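Local structure of CCMAN5 (Cellulosimicrobium cellulans, 2XSG) at residues A[290-295]-A[311-316]; A[462-466]-A[680-684]; A[506-510]-A[556-562]; A[692-697]-A[708-714]; A[721-727]-A[745-749]. The protein hydrolyses alpha-mannosides as a calcium-binding bacterial glycosidase of family GH92, and can be used to enable mannose-6-phosphate modification of yeast-produced lysosomal enzymes. All blocks are in the same frame, centred on the assembly; numbering follows the deposited sequence.

In the fold
Contacts 1, 2 and 4 are buried, contacts 3 and 5 partly exposed. Contacts 1, 4 and 5 reach one mixed sheet: strand 293-296 of contact 1 runs at its border, beside the hairpin of contact 4, and the pair of contact 5 continues it on the other side of strand 706-712. Contacts 4 and 5, with centres 10 Å apart, touch directly, as do contacts 1 and 4. Contact 2 joins a helix to a loop through tyrosine hydroxyls. Contact 3 is peripheral, glycine-rich and partly hydrated. Contact 1 is mainly apolar, contact 4 combines strand pairing with waters, and contact 5 grades from a buried phenylalanine to solvent-facing aspartates.

Contact 1 (A[290-295]-A[311-316]); sequences LGRVAI and FYTHLY
Y312 reaches from helix 306-318 to the backbone of strand 293-296, where its OH donates a 2.6 Å hydrogen bond to V293 O. The hydroxyl comes in tilted 34° from the carbonyl plane, while V293 O itself lies at the ring edge. L290 O is at this edge too, 3.8 Å from Y312 CE1. With CG beside its own backbone N (chi1 -76°), the Y312 ring extends across to the strand; F311 CD2, from the same helix, sits over the centre of one face. F311 meets two strand side chains. V293 crosses it at about a right angle, CG1 lying 3.6 Å from F311 CZ, and I295 places CD1 over one ring face, modelled too close for its distance to be trusted. Without the F311 ring, as with an alanine at this position, V293 CG1 and the face of Y312 would probably lose their neighbour. One helical turn on, L315 CD2 fits between V293 CG2, at 4.0 Å, and L290 CD2, at 4.1 Å. L290 also puts CD2 4.1 Å from Y316 CB. L290 and V293 are the ends of a type I turn, closed by V293 N to L290 O at 3.1 Å, through which helix 275-290 passes into the strand. The strand runs almost antiparallel to helix 306-318. F311 and L315 also pack on V671 of helix 665-675, while T697 of strand 696-700 packs on V293 and I295 and Y9 meets the Y312 ring.

Contact 2 (A[462-466]-A[680-684]); sequences GYDQY and VTAGS
The rings of Y463 and Y466 both turn an edge to the 680-684 loop: A682 O lies near the plane of the Y463 ring and G683 O near that of Y466. Y548 meets both rings, its plane nearly parallel to Y466 and at about 50° to Y463. The tyrosines project from successive turns of helix 455-474, in a catalytic domain whose family is built on an (alpha/alpha)6 barrel, and they grip a type II beta turn running from T681 to S684. Y463 OH donates to A682 O and Y466 OH to G683 O, each at 2.7 Å, but the approaches differ. Y463 OH lies in the carbonyl plane of A682, on a lone pair, whereas Y466 OH stands above the G683 carbonyl plane by 41°. Y466 is directed there by CG anti to its backbone N (chi1 165°). G683 occupies the third position of the turn with positive phi; at these backbone angles a side chain would be jammed against A682 O and would press on Y466 CE2 as well. Outside the pair, T681 OG1 bonds to A547 O, and D415 accepts from G683 N. Across the turn, S684 OG donates to T681 O at 2.8 Å.

Contact 3 (A[506-510]-A[556-562]); sequences GTQVG and AMGGHEA
A556 O lies 4.4 Å from G510 CA, on the side where a CB would point, and a side chain on G510 would clash with it. M557 comes next and makes the direct polar link: G510 N donates to M557 O at 2.7 Å, nearly straight at 167°, and V509 CA-H leans on the same oxygen, V509 CA standing 3.5 Å from M557 O. The methionine lies beside V509, both side chains pointing the same way, and a bend at chi3 (78°) brings CE to 3.6 Å from V509 CG1. G558 has the positive phi of a Schellman motif. A side chain there would run into Q508 O, which is instead joined to G558 O by a water that donates to both, the shorter bond being 2.6 Å to Q508 O. G559, again at positive phi, takes the N-cap position of the next helix. E561 CG only comes near T507 OG1; its carboxylate is paired with R564, and T507 OG1 is bonded to D505. A562 completes the contact, its CB 3.6 Å from Q508 O, while T507 CG2 lies 4.0 Å from A562 CA and V509 CG2 touches A562 O. The glycine link thus ends helix 550-556 with a Schellman motif and starts helix 560-570 at once, while M557 before it and A562 after it pack on strand 508-512 at the periphery of the catalytic domain.

Contact 4 (A[692-697]-A[708-714]); sequences PFFDST and TVTADGV
T697 and V709 exchange two backbone hydrogen bonds, T697 N to V709 O at 2.9 Å and V709 N to T697 O at 3.0 Å. A711 N donates to D695 O at 3.0 Å, from well above the carbonyl plane (46°). One water, donating to F694 O and V709 O, bridges the strands. D695 holds two more through OD2: one donates on to V714 O, the other accepts from G713 N, while OD1 is bonded to S298. The pairing belongs to the antiparallel beta hairpin of strands 696-700 and 706-712, and D695 and S696 make a classic bulge opposite D296 of the neighbouring strand. S696 and T710 are a non-hydrogen-bonded pair, S696 OG 3.9 Å from T710 CG2. On the other face T697 CB packs on V709 CG1. A711 CB fits beneath F694 O at 3.4 Å and meets P692 CB at 4.1 Å. V714, the last residue of the type II turn from A711, sends CG1, between backbone N and carbonyl carbon (chi1 71°), to 3.6 Å from D695 OD1 and CG2 to 3.5 Å from P692 O. With a glycine here, P692 O and D695 would probably lose the methyls packed on them.

Contact 5 (A[721-727]-A[745-749]); sequences VQSATLD and ADLAF
Strands 720-726 and 746-752 run antiparallel, with T725 and A748 as a hydrogen-bonded pair flanked by the non-hydrogen-bonded pairs A724-F749 and L726-L747. T725 N to A748 O measures 2.9 Å, in the carbonyl plane, and A748 N returns a bond to T725 O. On the face carrying A724, L726, L747 and F749, the phenylalanine is the main side chain. Its CD1 meets A724 CB at 3.5 Å and V721 CG1 at 3.7 Å, both set obliquely to the ring, whose edge points at S723 O. V721 reaches it from beyond a classic bulge at Q722 and S723, opposite R750. Farther along this face, L726 CD1 rests 3.8 Å from A745 CB. On the reverse face T725 OG1, placed between backbone N and carbonyl carbon (chi1 62°), lies near A748 CB and shares a water with D746 O. The pair closes at D727, whose backbone takes left-handed helical angles. Its N donates to D746 O at 2.8 Å, and its OD1 accepts from D746 N at 2.7 Å, nearly along the C-O axis of the carboxylate. D746 therefore uses both backbone polar groups on one residue. The two carboxylates approach to 4.1 Å between D727 OD1 and D746 OD1, a like-charge closeness that would tend to raise their pKa slightly, although the backbone N-H at D727 OD1 probably offsets part of it and both residues face solvent.

Contact 1 (A[290-295]-A[311-316])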
# COMPACT_ATOMS: atom_id res chain seq x y z
N LEU A 290 7.66 13.70 -5.86
CA LEU A 290 6.39 14.16 -6.40
C LEU A 290 6.55 14.88 -7.75
O LEU A 290 5.70 14.76 -8.63
CB LEU A 290 5.67 15.06 -5.39
CG LEU A 290 5.39 14.49 -3.99
CD1 LEU A 290 5.04 15.62 -3.04
CD2 LEU A 290 4.30 13.44 -3.98
N GLY A 291 7.65 15.60 -7.91
CA GLY A 291 7.95 16.34 -9.15
C GLY A 291 8.17 15.48 -10.39
O GLY A 291 8.31 16.03 -11.50
N ARG A 292 8.21 14.16 -10.20
CA ARG A 292 8.26 13.22 -11.32
C ARG A 292 7.01 13.29 -12.17
O ARG A 292 7.06 12.98 -13.37
CB ARG A 292 8.46 11.79 -10.82
CG ARG A 292 9.80 11.54 -10.14
CD ARG A 292 9.90 10.08 -9.69
NE ARG A 292 11.19 9.80 -9.06
CZ ARG A 292 12.31 9.50 -9.73
NH1 ARG A 292 12.31 9.43 -11.07
NH2 ARG A 292 13.43 9.26 -9.05
N VAL A 293 5.89 13.69 -11.55
CA VAL A 293 4.64 13.99 -12.26
C VAL A 293 4.23 15.45 -12.11
O VAL A 293 3.98 15.95 -11.00
CB VAL A 293 3.48 13.10 -11.79
CG1 VAL A 293 2.29 13.25 -12.76
CG2 VAL A 293 3.92 11.65 -11.72
N ALA A 294 4.17 16.15 -13.25
CA ALA A 294 3.78 17.55 -13.28
C ALA A 294 2.44 17.71 -13.97
O ALA A 294 2.25 17.25 -15.10
CB ALA A 294 4.84 18.41 -13.97
N ILE A 295 1.53 18.38 -13.28
CA ILE A 295 0.15 18.48 -13.74
C ILE A 295 -0.30 19.92 -14.02
O ILE A 295 0.01 20.86 -13.28
CB ILE A 295 -0.78 17.78 -12.74
CG1 ILE A 295 -0.68 16.27 -12.94
CG2 ILE A 295 -2.22 18.23 -12.88
CD1 ILE A 295 -1.22 15.54 -11.82
N PHE A 311 -4.76 14.08 -6.26
CA PHE A 311 -3.68 13.42 -7.01
C PHE A 311 -2.36 13.36 -6.22
O PHE A 311 -1.78 12.27 -6.06
CB PHE A 311 -3.46 14.07 -8.37
CG PHE A 311 -2.38 13.43 -9.16
CD1 PHE A 311 -2.63 12.27 -9.89
CD2 PHE A 311 -1.09 13.95 -9.14
CE1 PHE A 311 -1.62 11.66 -10.59
CE2 PHE A 311 -0.07 13.33 -9.83
CZ PHE A 311 -0.33 12.18 -10.57
N TYR A 312 -1.88 14.52 -5.76
CA TYR A 312 -0.56 14.58 -5.10
C TYR A 312 -0.53 13.85 -3.75
O TYR A 312 0.51 13.29 -3.37
CB TYR A 312 0.03 16.00 -5.06
CG TYR A 312 0.57 16.40 -6.42
CD1 TYR A 312 1.75 15.82 -6.94
CD2 TYR A 312 -0.10 17.32 -7.22
CE1 TYR A 312 2.22 16.16 -8.19
CE2 TYR A 312 0.36 17.67 -8.48
CZ TYR A 312 1.52 17.07 -8.97
OH TYR A 312 1.98 17.41 -10.21
N THR A 313 -1.65 13.87 -3.05
CA THR A 313 -1.81 13.13 -1.80
C THR A 313 -1.66 11.63 -2.08
O THR A 313 -0.96 10.92 -1.35
CB THR A 313 -3.18 13.43 -1.14
OG1 THR A 313 -3.27 14.82 -0.81
CG2 THR A 313 -3.38 12.56 0.12
N HIS A 314 -2.30 11.15 -3.14
CA HIS A 314 -2.22 9.73 -3.48
C HIS A 314 -0.90 9.35 -4.15
O HIS A 314 -0.40 8.22 -3.99
CB HIS A 314 -3.44 9.25 -4.28
CG HIS A 314 -4.71 9.31 -3.49
ND1 HIS A 314 -4.86 8.67 -2.28
CD2 HIS A 314 -5.88 9.95 -3.72
CE1 HIS A 314 -6.07 8.90 -1.80
NE2 HIS A 314 -6.71 9.67 -2.66
N LEU A 315 -0.29 10.29 -4.88
CA LEU A 315 1.07 10.05 -5.34
C LEU A 315 2.00 9.87 -4.12
O LEU A 315 2.85 8.95 -4.09
CB LEU A 315 1.57 11.17 -6.26
CG LEU A 315 2.86 10.96 -7.06
CD1 LEU A 315 2.74 9.80 -8.07
CD2 LEU A 315 3.29 12.23 -7.78
N TYR A 316 1.84 10.73 -3.12
CA TYR A 316 2.59 10.60 -1.86
C TYR A 316 2.42 9.19 -1.26
O TYR A 316 3.38 8.54 -0.90
CB TYR A 316 2.19 11.72 -0.89
CG TYR A 316 2.58 11.51 0.56
CD1 TYR A 316 3.85 11.87 1.03
CD2 TYR A 316 1.67 10.97 1.46
CE1 TYR A 316 4.21 11.67 2.38
CE2 TYR A 316 2.02 10.78 2.80
CZ TYR A 316 3.28 11.13 3.25
OH TYR A 316 3.61 10.94 4.58

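Contact 2 (A[462-466]-A[680-684])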
# COMPACT_ATOMS: atom_id res chain seq x y z
N GLY A 462 -4.27 -19.91 -11.38
CA GLY A 462 -4.21 -19.65 -12.81
C GLY A 462 -3.34 -18.44 -13.09
O GLY A 462 -2.44 -18.51 -13.93
N TYR A 463 -3.60 -17.35 -12.38
CA TYR A 463 -2.80 -16.13 -12.55
C TYR A 463 -1.34 -16.34 -12.07
O TYR A 463 -0.41 -15.89 -12.73
CB TYR A 463 -3.47 -14.96 -11.83
CG TYR A 463 -3.26 -13.61 -12.48
CD1 TYR A 463 -2.09 -13.31 -13.20
CD2 TYR A 463 -4.22 -12.60 -12.37
CE1 TYR A 463 -1.89 -12.07 -13.80
CE2 TYR A 463 -4.02 -11.34 -12.97
CZ TYR A 463 -2.85 -11.08 -13.67
OH TYR A 463 -2.64 -9.85 -14.27
N ASP A 464 -1.16 -17.02 -10.94
CA ASP A 464 0.18 -17.36 -10.46
C ASP A 464 0.98 -18.13 -11.48
O ASP A 464 2.16 -17.85 -11.68
CB ASP A 464 0.11 -18.19 -9.18
CG ASP A 464 -0.17 -17.35 -7.95
OD1 ASP A 464 0.08 -16.12 -7.99
OD2 ASP A 464 -0.62 -17.93 -6.95
N GLN A 465 0.33 -19.12 -12.11
CA GLN A 465 0.98 -19.97 -13.10
C GLN A 465 1.30 -19.23 -14.39
O GLN A 465 2.38 -19.43 -14.98
CB GLN A 465 0.17 -21.23 -13.37
CG GLN A 465 0.13 -22.22 -12.21
CD GLN A 465 -0.75 -23.42 -12.52
OE1 GLN A 465 -1.80 -23.28 -13.13
NE2 GLN A 465 -0.30 -24.62 -12.13
N TYR A 466 0.39 -18.35 -14.83
CA TYR A 466 0.74 -17.44 -15.90
C TYR A 466 2.05 -16.69 -15.57
O TYR A 466 2.96 -16.64 -16.39
CB TYR A 466 -0.39 -16.43 -16.26
CG TYR A 466 0.15 -15.30 -17.12
CD1 TYR A 466 0.48 -15.51 -18.46
CD2 TYR A 466 0.42 -14.04 -16.56
CE1 TYR A 466 1.04 -14.47 -19.24
CE2 TYR A 466 0.97 -13.01 -17.31
CZ TYR A 466 1.28 -13.23 -18.65
OH TYR A 466 1.82 -12.21 -19.38
N VAL A 680 -4.62 -3.65 -16.53
CA VAL A 680 -5.53 -4.80 -16.43
C VAL A 680 -4.70 -6.09 -16.25
O VAL A 680 -4.89 -6.83 -15.29
CB VAL A 680 -6.52 -4.88 -17.64
CG1 VAL A 680 -7.26 -6.22 -17.67
CG2 VAL A 680 -7.52 -3.72 -17.56
N THR A 681 -3.75 -6.30 -17.14
CA THR A 681 -2.88 -7.46 -17.03
C THR A 681 -1.55 -7.08 -16.40
O THR A 681 -0.64 -6.62 -17.09
CB THR A 681 -2.65 -8.11 -18.42
OG1 THR A 681 -3.92 -8.28 -19.05
CG2 THR A 681 -1.99 -9.46 -18.28
N ALA A 682 -1.47 -7.22 -15.07
CA ALA A 682 -0.20 -7.21 -14.38
C ALA A 682 0.52 -8.46 -14.88
O ALA A 682 -0.11 -9.48 -15.15
CB ALA A 682 -0.40 -7.28 -12.88
N GLY A 683 1.84 -8.37 -15.02
CA GLY A 683 2.59 -9.47 -15.59
C GLY A 683 2.62 -9.43 -17.10
O GLY A 683 2.99 -10.40 -17.76
N SER A 684 2.21 -8.30 -17.67
CA SER A 684 2.37 -8.05 -19.11
C SER A 684 3.02 -6.67 -19.25
O SER A 684 3.33 -6.03 -18.24
CB SER A 684 1.02 -8.08 -19.83
OG SER A 684 0.32 -6.86 -19.66

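Contact 3 (A[506-510]-A[556-562])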
# COMPACT_ATOMS: atom_id res chain seq x y z
N GLY A 506 -32.31 -12.83 -23.57
CA GLY A 506 -32.14 -14.29 -23.63
C GLY A 506 -30.71 -14.80 -23.82
O GLY A 506 -30.47 -15.99 -23.68
N THR A 507 -29.77 -13.91 -24.14
CA THR A 507 -28.38 -14.29 -24.37
C THR A 507 -27.80 -15.03 -23.15
O THR A 507 -27.95 -14.56 -22.01
CB THR A 507 -27.48 -13.08 -24.72
OG1 THR A 507 -28.03 -12.37 -25.84
CG2 THR A 507 -26.05 -13.53 -25.08
N GLN A 508 -27.15 -16.17 -23.40
CA GLN A 508 -26.59 -17.00 -22.34
C GLN A 508 -25.16 -16.59 -21.98
O GLN A 508 -24.24 -16.68 -22.80
CB GLN A 508 -26.65 -18.47 -22.74
CG GLN A 508 -28.07 -18.97 -23.02
CD GLN A 508 -28.90 -18.92 -21.78
OE1 GLN A 508 -28.73 -19.74 -20.88
NE2 GLN A 508 -29.80 -17.94 -21.69
N VAL A 509 -24.98 -16.18 -20.73
CA VAL A 509 -23.69 -15.65 -20.29
C VAL A 509 -23.06 -16.58 -19.27
O VAL A 509 -23.66 -16.86 -18.23
CB VAL A 509 -23.85 -14.24 -19.65
CG1 VAL A 509 -22.49 -13.69 -19.25
CG2 VAL A 509 -24.60 -13.29 -20.63
N GLY A 510 -21.85 -17.05 -19.57
CA GLY A 510 -21.11 -17.92 -18.67
C GLY A 510 -20.40 -17.15 -17.57
O GLY A 510 -19.86 -16.07 -17.81
N ALA A 556 -15.23 -18.44 -23.23
CA ALA A 556 -15.83 -19.32 -22.23
C ALA A 556 -17.17 -18.78 -21.73
O ALA A 556 -18.03 -19.56 -21.31
CB ALA A 556 -14.87 -19.55 -21.06
N MET A 557 -17.34 -17.46 -21.79
CA MET A 557 -18.56 -16.76 -21.40
C MET A 557 -19.69 -16.96 -22.41
O MET A 557 -20.86 -16.70 -22.10
CB MET A 557 -18.30 -15.25 -21.27
CG MET A 557 -17.52 -14.82 -20.02
SD MET A 557 -17.45 -13.02 -19.87
CE MET A 557 -19.10 -12.63 -19.24
N GLY A 558 -19.34 -17.40 -23.61
CA GLY A 558 -20.32 -17.64 -24.67
C GLY A 558 -20.22 -16.62 -25.80
O GLY A 558 -21.20 -16.39 -26.52
N GLY A 559 -19.04 -16.00 -25.94
CA GLY A 559 -18.78 -15.13 -27.08
C GLY A 559 -18.88 -13.64 -26.77
O GLY A 559 -19.14 -13.25 -25.64
N HIS A 560 -18.67 -12.83 -27.80
CA HIS A 560 -18.52 -11.40 -27.64
C HIS A 560 -19.76 -10.72 -27.07
O HIS A 560 -19.68 -9.95 -26.12
CB HIS A 560 -18.12 -10.76 -28.96
CG HIS A 560 -17.88 -9.28 -28.86
ND1 HIS A 560 -16.62 -8.74 -28.69
CD2 HIS A 560 -18.74 -8.24 -28.90
CE1 HIS A 560 -16.72 -7.42 -28.64
NE2 HIS A 560 -18.00 -7.09 -28.76
N GLU A 561 -20.91 -11.02 -27.66
CA GLU A 561 -22.17 -10.42 -27.21
C GLU A 561 -22.47 -10.80 -25.75
O GLU A 561 -22.95 -9.96 -24.98
CB GLU A 561 -23.34 -10.78 -28.15
CG GLU A 561 -24.70 -10.11 -27.83
CD GLU A 561 -24.69 -8.57 -27.90
OE1 GLU A 561 -23.74 -7.95 -28.45
OE2 GLU A 561 -25.65 -7.96 -27.39
N ALA A 562 -22.16 -12.04 -25.37
CA ALA A 562 -22.39 -12.48 -24.00
C ALA A 562 -21.52 -11.68 -23.03
O ALA A 562 -22.01 -11.22 -22.00
CB ALA A 562 -22.14 -13.98 -23.85
O HOH W 1 -24.01 -17.17 -25.32

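Contact 4 (A[692-697]-A[708-714])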
# COMPACT_ATOMS: atom_id res chain seq x y z
N PRO A 692 -8.15 10.24 -18.84
CA PRO A 692 -7.19 11.13 -18.18
C PRO A 692 -7.89 12.35 -17.58
O PRO A 692 -8.71 12.98 -18.26
CB PRO A 692 -6.24 11.58 -19.30
CG PRO A 692 -6.52 10.72 -20.48
CD PRO A 692 -7.77 9.89 -20.22
N PHE A 693 -7.56 12.68 -16.33
CA PHE A 693 -8.26 13.74 -15.58
C PHE A 693 -7.84 15.15 -15.97
O PHE A 693 -8.64 16.06 -15.87
CB PHE A 693 -8.02 13.66 -14.06
CG PHE A 693 -8.41 12.37 -13.41
CD1 PHE A 693 -9.04 11.34 -14.12
CD2 PHE A 693 -8.20 12.21 -12.05
CE1 PHE A 693 -9.40 10.17 -13.49
CE2 PHE A 693 -8.54 11.03 -11.40
CZ PHE A 693 -9.15 10.01 -12.12
N PHE A 694 -6.58 15.32 -16.36
CA PHE A 694 -5.98 16.66 -16.43
C PHE A 694 -5.64 17.10 -17.84
O PHE A 694 -5.38 16.27 -18.72
CB PHE A 694 -4.75 16.73 -15.52
CG PHE A 694 -5.03 16.33 -14.09
CD1 PHE A 694 -5.91 17.06 -13.31
CD2 PHE A 694 -4.41 15.23 -13.53
CE1 PHE A 694 -6.17 16.69 -11.98
CE2 PHE A 694 -4.67 14.85 -12.21
CZ PHE A 694 -5.53 15.58 -11.44
N ASP A 695 -5.62 18.41 -18.05
CA ASP A 695 -5.30 19.00 -19.35
C ASP A 695 -3.95 18.52 -19.87
O ASP A 695 -3.82 18.20 -21.04
CB ASP A 695 -5.34 20.53 -19.29
CG ASP A 695 -6.68 21.05 -18.87
OD1 ASP A 695 -7.13 20.66 -17.78
OD2 ASP A 695 -7.29 21.84 -19.64
N SER A 696 -2.96 18.48 -18.98
CA SER A 696 -1.65 17.93 -19.30
C SER A 696 -1.10 17.21 -18.06
O SER A 696 -1.22 17.72 -16.93
CB SER A 696 -0.69 19.05 -19.73
OG SER A 696 0.61 18.53 -20.02
N THR A 697 -0.52 16.03 -18.27
CA THR A 697 0.20 15.30 -17.23
C THR A 697 1.55 14.82 -17.79
O THR A 697 1.57 14.12 -18.81
CB THR A 697 -0.66 14.14 -16.68
OG1 THR A 697 -1.78 14.68 -15.96
CG2 THR A 697 0.16 13.23 -15.77
N THR A 708 4.30 12.46 -22.00
CA THR A 708 3.30 13.50 -21.86
C THR A 708 1.97 12.98 -22.38
O THR A 708 1.86 12.57 -23.53
CB THR A 708 3.74 14.81 -22.56
OG1 THR A 708 5.10 15.08 -22.21
CG2 THR A 708 2.88 15.99 -22.14
N VAL A 709 0.98 12.97 -21.50
CA VAL A 709 -0.38 12.66 -21.90
C VAL A 709 -1.21 13.92 -21.73
O VAL A 709 -1.25 14.51 -20.65
CB VAL A 709 -0.96 11.43 -21.16
CG1 VAL A 709 -1.04 11.64 -19.63
CG2 VAL A 709 -2.35 11.05 -21.72
N THR A 710 -1.83 14.36 -22.82
CA THR A 710 -2.74 15.52 -22.78
C THR A 710 -4.19 15.13 -23.04
O THR A 710 -4.48 14.16 -23.76
CB THR A 710 -2.33 16.63 -23.78
OG1 THR A 710 -2.03 16.03 -25.05
CG2 THR A 710 -1.13 17.41 -23.27
N ALA A 711 -5.10 15.90 -22.46
CA ALA A 711 -6.53 15.68 -22.63
C ALA A 711 -7.16 17.02 -22.97
O ALA A 711 -7.60 17.78 -22.10
CB ALA A 711 -7.13 15.06 -21.36
N ASP A 712 -7.16 17.32 -24.26
CA ASP A 712 -7.55 18.64 -24.73
C ASP A 712 -9.04 18.85 -24.53
O ASP A 712 -9.84 18.03 -24.93
CB ASP A 712 -7.13 18.81 -26.19
CG ASP A 712 -5.64 19.04 -26.33
OD1 ASP A 712 -4.90 18.11 -26.76
OD2 ASP A 712 -5.19 20.16 -25.99
N GLY A 713 -9.39 19.93 -23.84
CA GLY A 713 -10.79 20.17 -23.51
C GLY A 713 -11.40 19.33 -22.40
O GLY A 713 -12.60 19.37 -22.19
N VAL A 714 -10.60 18.57 -21.65
CA VAL A 714 -11.13 17.79 -20.51
C VAL A 714 -11.81 18.70 -19.49
O VAL A 714 -11.34 19.79 -19.21
CB VAL A 714 -10.03 16.95 -19.80
CG1 VAL A 714 -9.06 17.84 -19.01
CG2 VAL A 714 -10.65 15.87 -18.89
O HOH W 2 -3.90 14.06 -19.36
O HOH W 3 -7.21 21.45 -22.59
O HOH W 4 -9.93 21.72 -20.02

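Contact 5 (A[721-727]-A[745-749])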
# COMPACT_ATOMS: atom_id res chain seq x y z
N VAL A 721 -13.26 10.29 -24.58
CA VAL A 721 -12.28 10.50 -25.65
C VAL A 721 -13.01 10.60 -26.99
O VAL A 721 -13.88 9.78 -27.26
CB VAL A 721 -11.21 9.40 -25.67
CG1 VAL A 721 -10.27 9.56 -26.86
CG2 VAL A 721 -10.44 9.40 -24.34
N GLN A 722 -12.70 11.63 -27.78
CA GLN A 722 -13.32 11.82 -29.10
C GLN A 722 -12.39 11.36 -30.21
O GLN A 722 -12.84 10.89 -31.25
CB GLN A 722 -13.68 13.29 -29.33
CG GLN A 722 -14.49 13.91 -28.22
CD GLN A 722 -15.83 13.20 -27.97
OE1 GLN A 722 -16.08 12.65 -26.88
NE2 GLN A 722 -16.70 13.22 -28.97
N SER A 723 -11.09 11.54 -30.00
CA SER A 723 -10.07 11.14 -30.95
C SER A 723 -8.74 11.19 -30.21
O SER A 723 -8.68 11.73 -29.10
CB SER A 723 -10.04 12.08 -32.17
OG SER A 723 -9.36 13.28 -31.85
N ALA A 724 -7.69 10.63 -30.82
CA ALA A 724 -6.37 10.60 -30.18
C ALA A 724 -5.25 10.61 -31.20
O ALA A 724 -5.45 10.17 -32.34
CB ALA A 724 -6.25 9.37 -29.29
N THR A 725 -4.08 11.11 -30.80
CA THR A 725 -2.83 10.92 -31.55
C THR A 725 -1.71 10.39 -30.65
O THR A 725 -1.69 10.66 -29.44
CB THR A 725 -2.30 12.21 -32.26
OG1 THR A 725 -1.99 13.22 -31.30
CG2 THR A 725 -3.28 12.75 -33.29
N LEU A 726 -0.79 9.66 -31.27
CA LEU A 726 0.43 9.18 -30.62
C LEU A 726 1.63 9.69 -31.41
O LEU A 726 1.81 9.34 -32.59
CB LEU A 726 0.46 7.64 -30.56
CG LEU A 726 1.69 7.02 -29.86
CD1 LEU A 726 1.80 7.46 -28.38
CD2 LEU A 726 1.70 5.49 -29.98
N ASP A 727 2.42 10.56 -30.78
CA ASP A 727 3.56 11.22 -31.44
C ASP A 727 3.13 11.82 -32.79
O ASP A 727 3.80 11.60 -33.82
CB ASP A 727 4.71 10.24 -31.63
CG ASP A 727 5.31 9.76 -30.30
OD1 ASP A 727 5.16 10.45 -29.28
OD2 ASP A 727 5.96 8.70 -30.29
N ALA A 745 6.82 9.21 -25.11
CA ALA A 745 5.84 9.51 -26.14
C ALA A 745 4.92 10.70 -25.80
O ALA A 745 4.78 11.08 -24.63
CB ALA A 745 5.00 8.28 -26.45
N ASP A 746 4.32 11.30 -26.83
CA ASP A 746 3.28 12.31 -26.68
C ASP A 746 1.95 11.68 -27.02
O ASP A 746 1.63 11.47 -28.20
CB ASP A 746 3.52 13.51 -27.61
CG ASP A 746 4.73 14.32 -27.24
OD1 ASP A 746 5.68 14.34 -28.03
OD2 ASP A 746 4.74 14.93 -26.15
N LEU A 747 1.16 11.37 -26.00
CA LEU A 747 -0.18 10.82 -26.19
C LEU A 747 -1.18 11.95 -25.96
O LEU A 747 -1.31 12.47 -24.85
CB LEU A 747 -0.42 9.65 -25.24
CG LEU A 747 -1.76 8.90 -25.24
CD1 LEU A 747 -1.97 8.15 -26.54
CD2 LEU A 747 -1.81 7.93 -24.07
N ALA A 748 -1.86 12.36 -27.03
CA ALA A 748 -2.76 13.50 -26.98
C ALA A 748 -4.20 13.09 -27.23
O ALA A 748 -4.53 12.60 -28.31
CB ALA A 748 -2.34 14.54 -28.00
N PHE A 749 -5.06 13.30 -26.25
CA PHE A 749 -6.47 13.01 -26.42
C PHE A 749 -7.30 14.27 -26.67
O PHE A 749 -6.98 15.33 -26.16
CB PHE A 749 -7.02 12.26 -25.20
CG PHE A 749 -6.41 10.92 -24.99
CD1 PHE A 749 -6.72 9.86 -25.84
CD2 PHE A 749 -5.53 10.70 -23.94
CE1 PHE A 749 -6.15 8.61 -25.65
CE2 PHE A 749 -4.96 9.47 -23.74
CZ PHE A 749 -5.27 8.41 -24.59
O HOH W 5 0.68 12.95 -30.28